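Local atomic coordinates of V-type ATP synthase alpha chain (Nanoarchaeum equitans Kin4-M, PDB entry 5BN4), a protein that forms the A subunit of a rotary V-type (archaeal) ATP synthase head, a member of the alpha/beta family with a P-loop nucleotide-binding domain. Residues I154-E159 against I168-G173; M1-S6 against L54-P59. All blocks are in the same frame, centred on the assembly; numbering follows the deposited sequence.

Interaction 1 (I154-E159 against I168-G173)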
ATOM      1  N   ILE A 154       6.414 -37.083 -54.942  1.00 58.07           N
ATOM      2  CA  ILE A 154       7.870 -37.142 -54.928  1.00 56.55           C
ATOM      3  C   ILE A 154       8.434 -37.440 -56.314  1.00 62.14           C
ATOM      4  O   ILE A 154       8.237 -38.528 -56.858  1.00 59.96           O
ATOM      5  CB  ILE A 154       8.384 -38.198 -53.934  1.00 64.00           C
ATOM      6  CG1 ILE A 154       7.913 -37.864 -52.518  1.00 56.58           C
ATOM      7  CG2 ILE A 154       9.902 -38.287 -53.989  1.00 58.45           C
ATOM      8  CD1 ILE A 154       8.373 -38.851 -51.469  1.00 49.16           C
ATOM      9  N   GLU A 155       9.135 -36.464 -56.879  1.00 57.07           N
ATOM     10  CA  GLU A 155       9.734 -36.614 -58.197  1.00 59.41           C
ATOM     11  C   GLU A 155      11.108 -37.267 -58.096  1.00 80.51           C
ATOM     12  O   GLU A 155      11.535 -37.978 -59.004  1.00 86.33           O
ATOM     13  CB  GLU A 155       9.833 -35.256 -58.890  1.00 60.07           C
ATOM     14  CG  GLU A 155       8.497 -34.540 -59.021  1.00 57.59           C
ATOM     15  CD  GLU A 155       8.616 -33.196 -59.711  1.00 70.34           C
ATOM     16  OE1 GLU A 155       9.738 -32.648 -59.760  1.00 60.79           O
ATOM     17  OE2 GLU A 155       7.588 -32.690 -60.208  1.00 78.69           O
ATOM     18  N   GLU A 156      11.793 -37.018 -56.982  1.00 81.23           N
ATOM     19  CA  GLU A 156      13.092 -37.627 -56.709  1.00 70.40           C
ATOM     20  C   GLU A 156      13.358 -37.661 -55.212  1.00 56.40           C
ATOM     21  O   GLU A 156      12.988 -36.738 -54.492  1.00 68.30           O
ATOM     22  CB  GLU A 156      14.212 -36.857 -57.411  1.00 60.22           C
ATOM     23  CG  GLU A 156      14.612 -37.428 -58.760  1.00 66.73           C
ATOM     24  CD  GLU A 156      15.566 -36.526 -59.514  1.00 81.86           C
ATOM     25  OE1 GLU A 156      16.224 -35.682 -58.869  1.00 74.94           O
ATOM     26  OE2 GLU A 156      15.650 -36.658 -60.754  1.00 84.85           O
ATOM     27  N   ILE A 157      13.996 -38.731 -54.748  1.00 66.76           N
ATOM     28  CA  ILE A 157      14.402 -38.836 -53.348  1.00 66.27           C
ATOM     29  C   ILE A 157      15.709 -39.623 -53.216  1.00 58.84           C
ATOM     30  O   ILE A 157      15.907 -40.643 -53.877  1.00 60.18           O
ATOM     31  CB  ILE A 157      13.284 -39.445 -52.466  1.00 63.05           C
ATOM     32  CG1 ILE A 157      13.654 -39.348 -50.982  1.00 57.96           C
ATOM     33  CG2 ILE A 157      12.981 -40.880 -52.879  1.00 51.83           C
ATOM     34  CD1 ILE A 157      12.534 -39.743 -50.047  1.00 49.20           C
ATOM     35  N   TYR A 158      16.607 -39.136 -52.369  1.00 61.30           N
ATOM     36  CA  TYR A 158      17.953 -39.691 -52.306  1.00 52.76           C
ATOM     37  C   TYR A 158      18.202 -40.489 -51.031  1.00 52.33           C
ATOM     38  O   TYR A 158      17.298 -40.689 -50.219  1.00 57.14           O
ATOM     39  CB  TYR A 158      18.989 -38.573 -52.449  1.00 38.42           C
ATOM     40  CG  TYR A 158      18.738 -37.669 -53.635  1.00 51.20           C
ATOM     41  CD1 TYR A 158      18.235 -38.176 -54.826  1.00 66.38           C
ATOM     42  CD2 TYR A 158      18.994 -36.306 -53.561  1.00 61.03           C
ATOM     43  CE1 TYR A 158      17.996 -37.353 -55.908  1.00 67.36           C
ATOM     44  CE2 TYR A 158      18.760 -35.475 -54.640  1.00 61.18           C
ATOM     45  CZ  TYR A 158      18.262 -36.004 -55.810  1.00 62.95           C
ATOM     46  OH  TYR A 158      18.027 -35.181 -56.890  1.00 70.80           O
ATOM     47  N   GLU A 159      19.438 -40.950 -50.870  1.00 50.25           N
ATOM     48  CA  GLU A 159      19.824 -41.731 -49.704  1.00 56.28           C
ATOM     49  C   GLU A 159      21.324 -41.618 -49.469  1.00 54.41           C
ATOM     50  O   GLU A 159      22.101 -41.516 -50.415  1.00 52.14           O
ATOM     51  CB  GLU A 159      19.432 -43.200 -49.894  1.00 47.94           C
ATOM     52  CG  GLU A 159      19.725 -44.088 -48.695  1.00 57.41           C
ATOM     53  CD  GLU A 159      19.339 -45.534 -48.933  1.00 74.51           C
ATOM     54  OE1 GLU A 159      19.133 -45.910 -50.107  1.00 70.15           O
ATOM     55  OE2 GLU A 159      19.240 -46.294 -47.946  1.00 69.25           O
ATOM     56  N   ILE A 168      17.817 -33.424 -50.557  1.00 55.30           N
ATOM     57  CA  ILE A 168      17.645 -34.863 -50.385  1.00 50.35           C
ATOM     58  C   ILE A 168      16.430 -35.395 -51.143  1.00 54.75           C
ATOM     59  O   ILE A 168      16.247 -36.607 -51.264  1.00 55.29           O
ATOM     60  CB  ILE A 168      17.561 -35.263 -48.891  1.00 55.45           C
ATOM     61  CG1 ILE A 168      16.584 -34.359 -48.135  1.00 53.98           C
ATOM     62  CG2 ILE A 168      18.938 -35.204 -48.247  1.00 48.89           C
ATOM     63  CD1 ILE A 168      15.161 -34.882 -48.078  1.00 49.57           C
ATOM     64  N   ALA A 169      15.609 -34.483 -51.655  1.00 54.88           N
ATOM     65  CA  ALA A 169      14.417 -34.865 -52.407  1.00 53.24           C
ATOM     66  C   ALA A 169      13.836 -33.705 -53.207  1.00 47.16           C
ATOM     67  O   ALA A 169      14.086 -32.539 -52.908  1.00 55.29           O
ATOM     68  CB  ALA A 169      13.358 -35.445 -51.476  1.00 53.58           C
ATOM     69  N   ILE A 170      13.058 -34.041 -54.230  1.00 58.12           N
ATOM     70  CA  ILE A 170      12.399 -33.041 -55.059  1.00 58.43           C
ATOM     71  C   ILE A 170      10.911 -33.351 -55.164  1.00 55.87           C
ATOM     72  O   ILE A 170      10.522 -34.418 -55.641  1.00 47.63           O
ATOM     73  CB  ILE A 170      13.005 -32.994 -56.473  1.00 51.34           C
ATOM     74  CG1 ILE A 170      14.506 -32.708 -56.401  1.00 60.71           C
ATOM     75  CG2 ILE A 170      12.302 -31.942 -57.317  1.00 66.28           C
ATOM     76  CD1 ILE A 170      15.194 -32.715 -57.744  1.00 70.35           C
ATOM     77  N   VAL A 171      10.084 -32.417 -54.708  1.00 63.77           N
ATOM     78  CA  VAL A 171       8.637 -32.591 -54.748  1.00 69.82           C
ATOM     79  C   VAL A 171       7.975 -31.463 -55.529  1.00 70.50           C
ATOM     80  O   VAL A 171       8.014 -30.302 -55.117  1.00 67.12           O
ATOM     81  CB  VAL A 171       8.032 -32.662 -53.330  1.00 57.89           C
ATOM     82  CG1 VAL A 171       6.513 -32.652 -53.397  1.00 56.99           C
ATOM     83  CG2 VAL A 171       8.532 -33.901 -52.602  1.00 49.98           C
ATOM     84  N   ASN A 172       7.378 -31.819 -56.663  1.00 66.25           N
ATOM     85  CA  ASN A 172       6.692 -30.864 -57.528  1.00 64.44           C
ATOM     86  C   ASN A 172       7.551 -29.670 -57.940  1.00 67.84           C
ATOM     87  O   ASN A 172       7.117 -28.521 -57.855  1.00 62.28           O
ATOM     88  CB  ASN A 172       5.382 -30.398 -56.886  1.00 74.21           C
ATOM     89  CG  ASN A 172       4.296 -31.452 -56.958  1.00 78.41           C
ATOM     90  OD1 ASN A 172       4.405 -32.515 -56.348  1.00 72.16           O
ATOM     91  ND2 ASN A 172       3.240 -31.162 -57.709  1.00 76.71           N
ATOM     92  N   GLY A 173       8.773 -29.957 -58.380  1.00 77.64           N
ATOM     93  CA  GLY A 173       9.661 -28.935 -58.905  1.00 76.20           C
ATOM     94  C   GLY A 173      10.495 -28.229 -57.855  1.00 74.67           C
ATOM     95  O   GLY A 173      11.382 -27.443 -58.187  1.00 73.50           O
TER
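Glu156 and Ile170 form a hydrogen-bonded antiparallel pair on neighbouring strands, and their side chains run alongside each other in the same direction. With CG1 anti to the carbonyl carbon (chi1 -57°), the Ile170 chain brings CD1 near the Glu156 carboxylate. Tyr158, just past the end of strand 152-157, reaches the same carboxylate through its OH. It gives a hydrogen bond of 2.7 Å to Glu156 OE1, on the anti side and 27° out of the carboxylate plane. Ile170 CD1 sits beside this pair, 3.9 Å from Tyr158 OH.

Glu155 lies roughly perpendicular to Ile170. Its stretched-out chain runs past the end of strand 169-171 into the turn, where Gly173 N makes a weak hydrogen bond of 3.2 Å to Glu155 OE1.

The two strands are the inner pair of a four-stranded antiparallel sheet in the barrel-sandwich domain. The backbone here is a classic beta bulge. Glu155 and Glu156 both face Ile170, and Ile170 O accepts from both of their amides. Glu155 N lies 2.8 Å from Ile170 O, and Glu156 N lies 3.2 Å from it on a lone pair in the carbonyl plane. Ile170 N returns a bond to Glu156 O.

On the face that carries Ile154, Ile157, Ala169 and Val171 the contacts are apolar. Ile154 CG1 meets Val171 CG2 at 4.0 Å, and Ile157 CG1 meets Ala169 CB at 3.9 Å. Ile132 packs against both Ile157 and Ala169.

Interaction 2 (M1-S6 against L54-P59)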
ATOM      1  N   MET A   1      17.182   3.950 -47.813  1.00 80.48           N
ATOM      2  CA  MET A   1      17.000   5.318 -47.344  1.00 78.39           C
ATOM      3  C   MET A   1      16.539   5.347 -45.890  1.00 89.17           C
ATOM      4  O   MET A   1      16.123   6.389 -45.380  1.00 96.41           O
ATOM      5  CB  MET A   1      16.009   6.057 -48.235  1.00 74.95           C
ATOM      6  N   ASN A   2      16.620   4.197 -45.226  1.00 81.16           N
ATOM      7  CA  ASN A   2      16.191   4.077 -43.835  1.00 76.81           C
ATOM      8  C   ASN A   2      17.132   4.779 -42.862  1.00 70.64           C
ATOM      9  O   ASN A   2      18.352   4.738 -43.022  1.00 74.16           O
ATOM     10  CB  ASN A   2      16.032   2.607 -43.442  1.00 76.22           C
ATOM     11  CG  ASN A   2      14.901   1.922 -44.184  1.00 70.24           C
ATOM     12  OD1 ASN A   2      13.886   2.542 -44.505  1.00 61.82           O
ATOM     13  ND2 ASN A   2      15.070   0.635 -44.461  1.00 50.21           N
ATOM     14  N   ARG A   3      16.556   5.414 -41.847  1.00 69.92           N
ATOM     15  CA  ARG A   3      17.332   6.189 -40.889  1.00 77.26           C
ATOM     16  C   ARG A   3      16.802   6.032 -39.467  1.00 75.88           C
ATOM     17  O   ARG A   3      15.613   6.224 -39.218  1.00 79.05           O
ATOM     18  CB  ARG A   3      17.312   7.669 -41.280  1.00 91.21           C
ATOM     19  CG  ARG A   3      17.887   8.603 -40.226  1.00 98.50           C
ATOM     20  CD  ARG A   3      17.400  10.031 -40.426  1.00109.76           C
ATOM     21  NE  ARG A   3      17.908  10.935 -39.398  1.00112.43           N
ATOM     22  CZ  ARG A   3      18.978  11.709 -39.544  1.00117.38           C
ATOM     23  NH1 ARG A   3      19.658  11.693 -40.682  1.00115.01           N
ATOM     24  NH2 ARG A   3      19.369  12.501 -38.554  1.00110.52           N
ATOM     25  N   ILE A   4      17.688   5.683 -38.540  1.00 67.91           N
ATOM     26  CA  ILE A   4      17.351   5.691 -37.123  1.00 70.15           C
ATOM     27  C   ILE A   4      17.055   7.128 -36.705  1.00 71.93           C
ATOM     28  O   ILE A   4      17.820   8.037 -37.017  1.00 78.70           O
ATOM     29  CB  ILE A   4      18.514   5.152 -36.262  1.00 62.07           C
ATOM     30  CG1 ILE A   4      18.855   3.712 -36.649  1.00 65.29           C
ATOM     31  CG2 ILE A   4      18.180   5.250 -34.780  1.00 60.29           C
ATOM     32  CD1 ILE A   4      20.041   3.142 -35.898  1.00 53.34           C
ATOM     33  N   ILE A   5      15.940   7.344 -36.017  1.00 65.60           N
ATOM     34  CA  ILE A   5      15.603   8.691 -35.571  1.00 62.12           C
ATOM     35  C   ILE A   5      15.693   8.816 -34.053  1.00 75.44           C
ATOM     36  O   ILE A   5      15.690   9.923 -33.514  1.00 83.20           O
ATOM     37  CB  ILE A   5      14.205   9.134 -36.052  1.00 57.81           C
ATOM     38  CG1 ILE A   5      13.109   8.431 -35.252  1.00 67.18           C
ATOM     39  CG2 ILE A   5      14.049   8.881 -37.547  1.00 64.47           C
ATOM     40  CD1 ILE A   5      11.713   8.893 -35.606  1.00 84.93           C
ATOM     41  N   SER A   6      15.779   7.678 -33.371  1.00 71.08           N
ATOM     42  CA  SER A   6      15.903   7.668 -31.918  1.00 63.45           C
ATOM     43  C   SER A   6      16.424   6.329 -31.408  1.00 59.84           C
ATOM     44  O   SER A   6      16.187   5.285 -32.016  1.00 62.50           O
ATOM     45  CB  SER A   6      14.557   7.982 -31.260  1.00 70.63           C
ATOM     46  OG  SER A   6      14.682   8.032 -29.849  1.00 73.09           O
ATOM     47  N   LEU A  54      25.063   3.645 -30.506  1.00 71.29           N
ATOM     48  CA  LEU A  54      24.394   3.838 -31.786  1.00 62.15           C
ATOM     49  C   LEU A  54      24.204   5.317 -32.106  1.00 76.09           C
ATOM     50  O   LEU A  54      23.693   6.082 -31.286  1.00 69.49           O
ATOM     51  CB  LEU A  54      23.042   3.119 -31.803  1.00 66.88           C
ATOM     52  CG  LEU A  54      23.067   1.602 -31.994  1.00 61.28           C
ATOM     53  CD1 LEU A  54      21.672   1.024 -31.833  1.00 70.55           C
ATOM     54  CD2 LEU A  54      23.639   1.246 -33.355  1.00 46.34           C
ATOM     55  N   LYS A  55      24.627   5.710 -33.303  1.00 78.72           N
ATOM     56  CA  LYS A  55      24.456   7.078 -33.779  1.00 73.70           C
ATOM     57  C   LYS A  55      23.094   7.221 -34.448  1.00 72.38           C
ATOM     58  O   LYS A  55      22.518   6.234 -34.906  1.00 70.79           O
ATOM     59  CB  LYS A  55      25.566   7.439 -34.766  1.00 73.66           C
ATOM     60  CG  LYS A  55      26.971   7.309 -34.196  1.00 78.69           C
ATOM     61  CD  LYS A  55      28.023   7.257 -35.297  1.00100.61           C
ATOM     62  CE  LYS A  55      27.882   5.991 -36.135  1.00 96.15           C
ATOM     63  NZ  LYS A  55      28.928   5.880 -37.191  1.00 67.78           N
ATOM     64  N   VAL A  56      22.583   8.447 -34.506  1.00 73.30           N
ATOM     65  CA  VAL A  56      21.263   8.695 -35.080  1.00 63.48           C
ATOM     66  C   VAL A  56      21.197   8.384 -36.576  1.00 76.74           C
ATOM     67  O   VAL A  56      20.452   7.504 -36.994  1.00 86.16           O
ATOM     68  CB  VAL A  56      20.787  10.143 -34.823  1.00 65.72           C
ATOM     69  CG1 VAL A  56      19.555  10.460 -35.658  1.00 70.61           C
ATOM     70  CG2 VAL A  56      20.490  10.343 -33.351  1.00 69.60           C
ATOM     71  N   GLY A  57      21.994   9.086 -37.376  1.00 74.66           N
ATOM     72  CA  GLY A  57      21.915   8.976 -38.825  1.00 79.10           C
ATOM     73  C   GLY A  57      22.138   7.599 -39.436  1.00 71.78           C
ATOM     74  O   GLY A  57      22.015   7.435 -40.650  1.00 74.37           O
ATOM     75  N   GLU A  58      22.459   6.612 -38.603  1.00 70.17           N
ATOM     76  CA  GLU A  58      22.763   5.262 -39.078  1.00 67.20           C
ATOM     77  C   GLU A  58      21.594   4.609 -39.820  1.00 62.01           C
ATOM     78  O   GLU A  58      20.433   4.903 -39.539  1.00 71.86           O
ATOM     79  CB  GLU A  58      23.220   4.378 -37.914  1.00 59.07           C
ATOM     80  CG  GLU A  58      24.489   4.866 -37.240  1.00 50.46           C
ATOM     81  CD  GLU A  58      25.100   3.823 -36.328  1.00 65.20           C
ATOM     82  OE1 GLU A  58      25.321   4.132 -35.139  1.00 63.71           O
ATOM     83  OE2 GLU A  58      25.366   2.697 -36.804  1.00 48.55           O
ATOM     84  N   PRO A  59      21.903   3.724 -40.782  1.00 65.04           N
ATOM     85  CA  PRO A  59      20.876   3.072 -41.602  1.00 74.15           C
ATOM     86  C   PRO A  59      20.241   1.857 -40.929  1.00 73.57           C
ATOM     87  O   PRO A  59      20.776   1.328 -39.955  1.00 70.41           O
ATOM     88  CB  PRO A  59      21.663   2.621 -42.831  1.00 70.53           C
ATOM     89  CG  PRO A  59      23.021   2.337 -42.299  1.00 75.49           C
ATOM     90  CD  PRO A  59      23.264   3.373 -41.231  1.00 50.91           C
TER
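Ile4 points its side chain at the 54-59 loop, and its backbone makes the hydrogen bond of the contact. Ile4 N donates to Glu58 O at 3.0 Å, and the bond is nearly straight (175° at the hydrogen). The side chains of Ile4 and Glu58 lean the same way, one next to the other. CG1 of Ile4 is anti to the carbonyl carbon (chi1 -60°), which carries Ile4 CD1 alongside Glu58 CB, 4.0 Å away.

On one flank of this bond, Pro59 CA makes a CA-H...O contact of 3.3 Å with Asn2 O. On the other, the long Arg3 chain slants across Val56. Arg3 NH2 comes within 3.5 Å of Val56 CG1, while Gly57 CA sits over one face of the guanidinium group, 4.0 Å above its plane and displaced from its middle.

Further bonds hold the loop from within and from outside. Glu58 turns its carboxylate back on its own segment, and OE1 accepts from Lys55 N through its anti lone pair. The second oxygen, OE2, takes the amide of Glu28. Asn2 ND2 bonds to Val60 O, just beyond the loop. Pro16 of the neighbouring NEQ263 chain packs on Val56, and Asn15 of that chain takes a weak hydrogen bond from Arg3 NH2.

Strand 3-8 is an outermost strand of the antiparallel sheet, and the loop leads into the other outermost strand, 60-61. This brings the two edges of the sheet near each other, consistent with the closed N-terminal beta-barrel of alpha/beta-family subunits.

The two contacts belong to separate beta domains of one chain. Interaction 2 lies in the N-terminal beta-barrel range and interaction 1 in the barrel-sandwich range. Their centres are 45 Å apart and their nearest atoms about 31 Å apart, so they do not touch. They follow one another in the sequence, interaction 2 closing before interaction 1 opens. Both are peripheral, with centres 39 Å (interaction 2) and 37 Å (interaction 1) from the centre of the chain. Neither includes residues of the probable P-loop, where backbone amides meet ANP. The NEQ263 chain reaches interaction 2, whereas no other protein chain of the assembly touches interaction 1.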